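Side-chain contacts in conserved hypothetical protein (Sulfolobus solfataricus, PDB 2FNA), which binds ADP as an archaeal AAA+ ATPase of the P-loop NTPase clan and probably couples ATP hydrolysis to a task not yet defined: residues R220-E224 and A225-F229; L246-F249 and G250-L254. One frame throughout, in Å; residues are numbered along the deposited sequence.

Contact 1 (R220-E224 and A225-F229)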
ATOM      1  N   ARG A 220      13.691 -20.711  -6.158  1.00 38.48           N
ATOM      2  CA  ARG A 220      12.417 -21.404  -6.186  1.00 38.00           C
ATOM      3  C   ARG A 220      11.649 -21.210  -7.502  1.00 36.13           C
ATOM      4  O   ARG A 220      11.053 -22.148  -8.005  1.00 37.87           O
ATOM      5  CB  ARG A 220      11.557 -21.005  -4.999  1.00 40.52           C
ATOM      6  CG  ARG A 220      10.153 -21.499  -5.161  1.00 50.34           C
ATOM      7  CD  ARG A 220       9.383 -21.592  -3.888  1.00 60.05           C
ATOM      8  NE  ARG A 220       7.969 -21.607  -4.247  1.00 65.04           N
ATOM      9  CZ  ARG A 220       6.967 -21.564  -3.381  1.00 67.26           C
ATOM     10  NH1 ARG A 220       7.220 -21.523  -2.073  1.00 64.26           N
ATOM     11  NH2 ARG A 220       5.710 -21.563  -3.836  1.00 63.99           N
ATOM     12  N   GLY A 221      11.671 -20.015  -8.081  1.00 34.75           N
ATOM     13  CA  GLY A 221      10.896 -19.771  -9.298  1.00 33.05           C
ATOM     14  C   GLY A 221      11.521 -20.400 -10.523  1.00 34.11           C
ATOM     15  O   GLY A 221      10.822 -20.829 -11.460  1.00 32.34           O
ATOM     16  N   PHE A 222      12.849 -20.456 -10.535  1.00 36.68           N
ATOM     17  CA  PHE A 222      13.573 -21.143 -11.632  1.00 34.32           C
ATOM     18  C   PHE A 222      13.480 -22.665 -11.577  1.00 35.98           C
ATOM     19  O   PHE A 222      13.279 -23.342 -12.621  1.00 35.27           O
ATOM     20  CB  PHE A 222      15.031 -20.663 -11.665  1.00 34.56           C
ATOM     21  CG  PHE A 222      15.174 -19.208 -12.052  1.00 31.31           C
ATOM     22  CD1 PHE A 222      14.362 -18.647 -13.033  1.00 36.53           C
ATOM     23  CD2 PHE A 222      16.106 -18.389 -11.429  1.00 27.98           C
ATOM     24  CE1 PHE A 222      14.493 -17.311 -13.400  1.00 33.13           C
ATOM     25  CE2 PHE A 222      16.249 -17.061 -11.792  1.00 36.84           C
ATOM     26  CZ  PHE A 222      15.433 -16.511 -12.767  1.00 26.09           C
ATOM     27  N   GLN A 223      13.616 -23.215 -10.374  1.00 36.50           N
ATOM     28  CA  GLN A 223      13.397 -24.637 -10.153  1.00 40.54           C
ATOM     29  C   GLN A 223      11.983 -25.048 -10.591  1.00 39.79           C
ATOM     30  O   GLN A 223      11.800 -26.019 -11.338  1.00 39.30           O
ATOM     31  CB  GLN A 223      13.738 -25.029  -8.696  1.00 40.13           C
ATOM     32  CG  GLN A 223      15.271 -24.852  -8.416  1.00 47.12           C
ATOM     33  CD  GLN A 223      15.780 -25.512  -7.125  1.00 49.00           C
ATOM     34  OE1 GLN A 223      14.987 -25.901  -6.246  1.00 64.57           O
ATOM     35  NE2 GLN A 223      17.121 -25.632  -7.003  1.00 51.39           N
ATOM     36  N   GLU A 224      11.005 -24.241 -10.233  1.00 40.62           N
ATOM     37  CA  GLU A 224       9.634 -24.434 -10.692  1.00 42.46           C
ATOM     38  C   GLU A 224       9.425 -24.332 -12.213  1.00 40.10           C
ATOM     39  O   GLU A 224       8.652 -25.113 -12.776  1.00 39.39           O
ATOM     40  CB  GLU A 224       8.756 -23.426  -9.967  1.00 44.95           C
ATOM     41  CG  GLU A 224       7.364 -23.177 -10.541  1.00 48.35           C
ATOM     42  CD  GLU A 224       6.641 -22.078  -9.747  1.00 49.87           C
ATOM     43  OE1 GLU A 224       6.513 -22.243  -8.497  1.00 59.65           O
ATOM     44  OE2 GLU A 224       6.247 -21.058 -10.377  1.00 39.04           O
ATOM     45  N   ALA A 225      10.082 -23.379 -12.886  1.00 38.01           N
ATOM     46  CA  ALA A 225      10.051 -23.322 -14.364  1.00 37.61           C
ATOM     47  C   ALA A 225      10.840 -24.464 -15.017  1.00 36.20           C
ATOM     48  O   ALA A 225      10.679 -24.745 -16.205  1.00 35.16           O
ATOM     49  CB  ALA A 225      10.582 -21.968 -14.873  1.00 40.38           C
ATOM     50  N   ASP A 226      11.689 -25.110 -14.215  1.00 34.90           N
ATOM     51  CA  ASP A 226      12.556 -26.192 -14.650  1.00 31.10           C
ATOM     52  C   ASP A 226      13.663 -25.728 -15.583  1.00 29.18           C
ATOM     53  O   ASP A 226      13.933 -26.378 -16.585  1.00 29.44           O
ATOM     54  CB  ASP A 226      11.737 -27.320 -15.296  1.00 33.81           C
ATOM     55  CG  ASP A 226      12.460 -28.650 -15.286  1.00 34.06           C
ATOM     56  OD1 ASP A 226      13.510 -28.763 -14.599  1.00 31.77           O
ATOM     57  OD2 ASP A 226      11.962 -29.568 -15.970  1.00 40.22           O
ATOM     58  N   ILE A 227      14.309 -24.622 -15.234  1.00 29.82           N
ATOM     59  CA  ILE A 227      15.410 -24.076 -16.016  1.00 33.33           C
ATOM     60  C   ILE A 227      16.592 -23.851 -15.102  1.00 33.96           C
ATOM     61  O   ILE A 227      16.407 -23.660 -13.905  1.00 35.31           O
ATOM     62  CB  ILE A 227      15.039 -22.740 -16.693  1.00 35.76           C
ATOM     63  CG1 ILE A 227      14.873 -21.619 -15.674  1.00 34.44           C
ATOM     64  CG2 ILE A 227      13.768 -22.914 -17.546  1.00 36.21           C
ATOM     65  CD1 ILE A 227      15.414 -20.297 -16.132  1.00 39.40           C
ATOM     66  N   ASP A 228      17.804 -23.880 -15.659  1.00 34.63           N
ATOM     67  CA  ASP A 228      19.016 -23.680 -14.857  1.00 34.25           C
ATOM     68  C   ASP A 228      19.172 -22.186 -14.585  1.00 35.10           C
ATOM     69  O   ASP A 228      18.692 -21.355 -15.349  1.00 39.04           O
ATOM     70  CB  ASP A 228      20.262 -24.238 -15.571  1.00 31.65           C
ATOM     71  CG  ASP A 228      21.383 -24.650 -14.587  1.00 33.55           C
ATOM     72  OD1 ASP A 228      21.137 -24.700 -13.359  1.00 36.02           O
ATOM     73  OD2 ASP A 228      22.505 -24.931 -15.054  1.00 35.39           O
ATOM     74  N   PHE A 229      19.785 -21.841 -13.463  1.00 33.87           N
ATOM     75  CA  PHE A 229      20.206 -20.478 -13.221  1.00 33.96           C
ATOM     76  C   PHE A 229      21.400 -20.503 -12.276  1.00 33.53           C
ATOM     77  O   PHE A 229      21.444 -21.314 -11.381  1.00 33.74           O
ATOM     78  CB  PHE A 229      19.052 -19.655 -12.636  1.00 33.48           C
ATOM     79  CG  PHE A 229      19.263 -18.167 -12.744  1.00 33.28           C
ATOM     80  CD1 PHE A 229      18.899 -17.484 -13.901  1.00 28.67           C
ATOM     81  CD2 PHE A 229      19.827 -17.447 -11.701  1.00 29.75           C
ATOM     82  CE1 PHE A 229      19.092 -16.112 -14.006  1.00 35.14           C
ATOM     83  CE2 PHE A 229      20.002 -16.076 -11.801  1.00 30.07           C
ATOM     84  CZ  PHE A 229      19.646 -15.414 -12.961  1.00 35.05           C
TER
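F222, in the last turn of helix 211-225, stacks on F229 of the loop beyond; the helix ends in a Schellman motif. D226 has positive phi there, and the chain turns back so that I227 N donates to F222 O at 3.1 Å, a nearly straight bond (173°), and D226 N makes the motif's weak second bond, to Q223 O. Along the F222 side chain, CB lies 4.0 Å from I227 O. With CG anti to the carbonyl carbon (chi1 -67°), the ring runs out toward I227 and F229. CD1 touches I227 CD1 at 3.7 Å, and CD2 rests 3.4 Å from F229 CB. Farther out CE2 sits over the centre of the F229 ring, and CZ is 3.8 Å from F229 CD1. The two rings form an offset stack with planes at 24°. A leucine in place of F222 would probably lose this stack and leave one face of the F229 ring without its aromatic partner. F4 meets the F222 ring edge-to-face, and Y232 packs against both phenylalanines. The closest approach of the two rings is F222 CE2 to F229 CG, 3.3 Å.

Contact 2 (L246-F249 and G250-L254). With ADP (adenosine-5'-diphosphate), chain D.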
ATOM      1  N   LEU A 246      12.119  -8.199  -8.186  1.00 31.68           N
ATOM      2  CA  LEU A 246      12.688  -9.536  -8.375  1.00 32.25           C
ATOM      3  C   LEU A 246      11.739 -10.430  -9.175  1.00 32.51           C
ATOM      4  O   LEU A 246      12.174 -11.252  -9.994  1.00 29.30           O
ATOM      5  CB  LEU A 246      12.970 -10.172  -7.006  1.00 33.43           C
ATOM      6  CG  LEU A 246      14.190  -9.549  -6.299  1.00 37.30           C
ATOM      7  CD1 LEU A 246      14.302 -10.075  -4.929  1.00 36.27           C
ATOM      8  CD2 LEU A 246      15.480  -9.825  -7.056  1.00 43.32           C
ATOM      9  N   THR A 247      10.443 -10.268  -8.908  1.00 34.59           N
ATOM     10  CA  THR A 247       9.378 -10.956  -9.644  1.00 32.31           C
ATOM     11  C   THR A 247       9.378 -10.617 -11.138  1.00 34.52           C
ATOM     12  O   THR A 247       9.279 -11.512 -11.958  1.00 32.69           O
ATOM     13  CB  THR A 247       7.994 -10.587  -9.053  1.00 32.55           C
ATOM     14  OG1 THR A 247       7.951 -10.929  -7.671  1.00 33.55           O
ATOM     15  CG2 THR A 247       6.810 -11.314  -9.754  1.00 30.75           C
ATOM     16  N   TYR A 248       9.413  -9.324 -11.465  1.00 29.63           N
ATOM     17  CA  TYR A 248       9.481  -8.859 -12.838  1.00 33.10           C
ATOM     18  C   TYR A 248      10.731  -9.417 -13.534  1.00 31.12           C
ATOM     19  O   TYR A 248      10.617  -9.986 -14.570  1.00 27.64           O
ATOM     20  CB  TYR A 248       9.529  -7.331 -12.862  1.00 32.59           C
ATOM     21  CG  TYR A 248       9.325  -6.721 -14.231  1.00 33.15           C
ATOM     22  CD1 TYR A 248       8.041  -6.484 -14.710  1.00 33.56           C
ATOM     23  CD2 TYR A 248      10.404  -6.361 -15.035  1.00 29.53           C
ATOM     24  CE1 TYR A 248       7.835  -5.913 -15.976  1.00 33.95           C
ATOM     25  CE2 TYR A 248      10.197  -5.798 -16.294  1.00 33.36           C
ATOM     26  CZ  TYR A 248       8.914  -5.575 -16.758  1.00 29.76           C
ATOM     27  OH  TYR A 248       8.676  -5.013 -18.045  1.00 35.61           O
ATOM     28  N   PHE A 249      11.907  -9.285 -12.909  1.00 31.96           N
ATOM     29  CA  PHE A 249      13.135  -9.886 -13.415  1.00 30.75           C
ATOM     30  C   PHE A 249      12.951 -11.356 -13.723  1.00 27.29           C
ATOM     31  O   PHE A 249      13.347 -11.825 -14.762  1.00 28.57           O
ATOM     32  CB  PHE A 249      14.300  -9.773 -12.420  1.00 31.21           C
ATOM     33  CG  PHE A 249      15.468 -10.645 -12.803  1.00 28.64           C
ATOM     34  CD1 PHE A 249      16.368 -10.225 -13.783  1.00 34.59           C
ATOM     35  CD2 PHE A 249      15.636 -11.898 -12.242  1.00 32.36           C
ATOM     36  CE1 PHE A 249      17.397 -11.024 -14.182  1.00 29.29           C
ATOM     37  CE2 PHE A 249      16.684 -12.700 -12.644  1.00 30.96           C
ATOM     38  CZ  PHE A 249      17.559 -12.260 -13.630  1.00 28.41           C
ATOM     39  N   GLY A 250      12.374 -12.102 -12.780  1.00 30.10           N
ATOM     40  CA  GLY A 250      12.197 -13.527 -12.968  1.00 29.87           C
ATOM     41  C   GLY A 250      11.314 -13.785 -14.162  1.00 30.07           C
ATOM     42  O   GLY A 250      11.589 -14.657 -14.960  1.00 30.93           O
ATOM     43  N   PHE A 251      10.270 -12.982 -14.314  1.00 29.85           N
ATOM     44  CA  PHE A 251       9.369 -13.145 -15.430  1.00 28.27           C
ATOM     45  C   PHE A 251      10.113 -12.887 -16.751  1.00 27.11           C
ATOM     46  O   PHE A 251      10.038 -13.700 -17.677  1.00 28.40           O
ATOM     47  CB  PHE A 251       8.140 -12.228 -15.307  1.00 30.86           C
ATOM     48  CG  PHE A 251       7.154 -12.413 -16.442  1.00 30.86           C
ATOM     49  CD1 PHE A 251       7.404 -11.867 -17.683  1.00 29.03           C
ATOM     50  CD2 PHE A 251       6.014 -13.174 -16.272  1.00 38.75           C
ATOM     51  CE1 PHE A 251       6.543 -12.085 -18.772  1.00 31.09           C
ATOM     52  CE2 PHE A 251       5.147 -13.386 -17.333  1.00 32.21           C
ATOM     53  CZ  PHE A 251       5.409 -12.826 -18.586  1.00 40.82           C
ATOM     54  N   ILE A 252      10.822 -11.761 -16.830  1.00 26.62           N
ATOM     55  CA  ILE A 252      11.531 -11.397 -18.043  1.00 26.81           C
ATOM     56  C   ILE A 252      12.606 -12.405 -18.379  1.00 25.06           C
ATOM     57  O   ILE A 252      12.765 -12.785 -19.544  1.00 25.84           O
ATOM     58  CB  ILE A 252      12.166  -9.976 -17.977  1.00 26.67           C
ATOM     59  CG1 ILE A 252      11.095  -8.900 -17.773  1.00 29.96           C
ATOM     60  CG2 ILE A 252      12.928  -9.682 -19.249  1.00 32.81           C
ATOM     61  CD1 ILE A 252      10.034  -8.882 -18.826  1.00 30.52           C
ATOM     62  N   TYR A 253      13.378 -12.837 -17.380  1.00 24.27           N
ATOM     63  CA  TYR A 253      14.425 -13.824 -17.665  1.00 25.36           C
ATOM     64  C   TYR A 253      13.840 -15.132 -18.192  1.00 24.82           C
ATOM     65  O   TYR A 253      14.401 -15.759 -19.056  1.00 26.78           O
ATOM     66  CB  TYR A 253      15.288 -14.123 -16.430  1.00 26.42           C
ATOM     67  CG  TYR A 253      16.418 -15.055 -16.803  1.00 27.36           C
ATOM     68  CD1 TYR A 253      17.593 -14.566 -17.336  1.00 28.78           C
ATOM     69  CD2 TYR A 253      16.287 -16.445 -16.661  1.00 28.62           C
ATOM     70  CE1 TYR A 253      18.617 -15.422 -17.734  1.00 26.39           C
ATOM     71  CE2 TYR A 253      17.309 -17.293 -17.026  1.00 31.47           C
ATOM     72  CZ  TYR A 253      18.472 -16.775 -17.557  1.00 25.10           C
ATOM     73  OH  TYR A 253      19.495 -17.613 -17.944  1.00 29.56           O
ATOM     74  N   LEU A 254      12.711 -15.561 -17.655  1.00 26.68           N
ATOM     75  CA  LEU A 254      12.063 -16.762 -18.169  1.00 27.40           C
ATOM     76  C   LEU A 254      11.617 -16.565 -19.598  1.00 28.06           C
ATOM     77  O   LEU A 254      11.646 -17.469 -20.425  1.00 28.40           O
ATOM     78  CB  LEU A 254      10.872 -17.134 -17.280  1.00 28.75           C
ATOM     79  CG  LEU A 254      11.171 -17.773 -15.918  1.00 32.38           C
ATOM     80  CD1 LEU A 254       9.879 -18.227 -15.289  1.00 29.31           C
ATOM     81  CD2 LEU A 254      12.122 -18.940 -16.027  1.00 35.34           C
TER
HETATM   82  PB  ADP D 500       2.274  -4.202  -2.615  1.00 22.86           P
HETATM   83  O1B ADP D 500       2.999  -4.316  -1.313  1.00 24.48           O
HETATM   84  O2B ADP D 500       2.803  -3.046  -3.458  1.00 24.69           O
HETATM   85  O3B ADP D 500       0.786  -4.300  -2.569  1.00 18.45           O
HETATM   86  PA  ADP D 500       2.013  -6.557  -4.379  1.00 27.77           P
HETATM   87  O1A ADP D 500       1.186  -7.569  -3.654  1.00 26.22           O
HETATM   88  O2A ADP D 500       1.223  -5.791  -5.356  1.00 26.59           O
HETATM   89  O3A ADP D 500       2.851  -5.527  -3.439  1.00 25.84           O
HETATM   90  O5' ADP D 500       3.260  -7.342  -4.972  1.00 22.29           O
HETATM   91  C5' ADP D 500       4.183  -6.743  -5.897  1.00 23.14           C
HETATM   92  C4' ADP D 500       4.631  -7.778  -6.925  1.00 24.82           C
HETATM   93  O4' ADP D 500       5.539  -8.709  -6.369  1.00 27.83           O
HETATM   94  C3' ADP D 500       3.527  -8.614  -7.493  1.00 24.37           C
HETATM   95  O3' ADP D 500       3.937  -9.018  -8.817  1.00 25.55           O
HETATM   96  C2' ADP D 500       3.504  -9.847  -6.617  1.00 28.70           C
HETATM   97  O2' ADP D 500       2.992 -10.990  -7.288  1.00 29.93           O
HETATM   98  C1' ADP D 500       4.973 -10.007  -6.343  1.00 26.56           C
HETATM   99  N9  ADP D 500       5.317 -10.564  -5.039  1.00 27.46           N
HETATM  100  C8  ADP D 500       5.565  -9.853  -3.918  1.00 29.01           C
HETATM  101  N7  ADP D 500       5.919 -10.666  -2.924  1.00 28.99           N
HETATM  102  C5  ADP D 500       5.878 -11.932  -3.403  1.00 33.19           C
HETATM  103  C6  ADP D 500       6.144 -13.293  -2.888  1.00 33.01           C
HETATM  104  N6  ADP D 500       6.506 -13.476  -1.602  1.00 27.44           N
HETATM  105  N1  ADP D 500       6.017 -14.351  -3.739  1.00 24.07           N
HETATM  106  C2  ADP D 500       5.669 -14.192  -5.030  1.00 35.09           C
HETATM  107  N3  ADP D 500       5.421 -12.987  -5.569  1.00 31.47           N
HETATM  108  C4  ADP D 500       5.516 -11.857  -4.814  1.00 30.36           C
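Y248 and I252 are brought together by their first torsions: the tyrosine CG stands anti to its own N (chi1 -168°), whereas I252 CG1 is anti to the carbonyl carbon (chi1 -61°) and leans back along the helix toward the phenol ring. CG1 touches Y248 CE2 at 3.6 Å, and I252 CD1 carries the contact on toward CZ, the two side chains crossing at a slant. Y269 stacks on the tyrosine ring, while Q265, also of helix 259-282, packs against both Y248 and I252. One residue further round, F249 and Y253 lie side by side and point the same way. Y253 CB sits over one face of the F249 ring, off toward its rim, 4.1 Å from CZ. Both pairs are four residues apart, and the backbone bonds keep the same spacing: I252 N donates to Y248 O and Y253 N to F249 O, at 2.9 and 2.8 Å, each close to straight. T247 occupies another side of the helix. Its OG1 lies 3.4 Å from ADP C1' and is hydrogen-bonded to P243 O, which helps fix its rotation, while CG2 approaches the ribose at O3', 3.8 Å away. The arrangement is that of a buried alpha-helix with i to i+4 side-chain pairs: helix 243-256 packs against helices 211-225, 232-239 and 259-282 and borders the AAA+ nucleotide pocket at the ribose of ADP.

Contact 1 comes first along the chain, at the end of helix 211-225 and in the loop leading to helix 232-239; contact 2 follows on helix 243-256. Their centres are 11 Å apart and they touch directly. F229 CD1 lies 3.5 Å from Y253 CE2, the rings edge-to-face, and L254 CD2 is 3.6 Å from both A225 CB and I227 CD1. All three helices belong to the helical region that follows the last strand, 202-206, of the five-stranded parallel sheet, probably the counterpart of the AAA+ lid subdomain. Helix 243-256 thus spans from the ADP pocket, which T247 lines, to the turn of contact 1, against which Y253 and L254 pack.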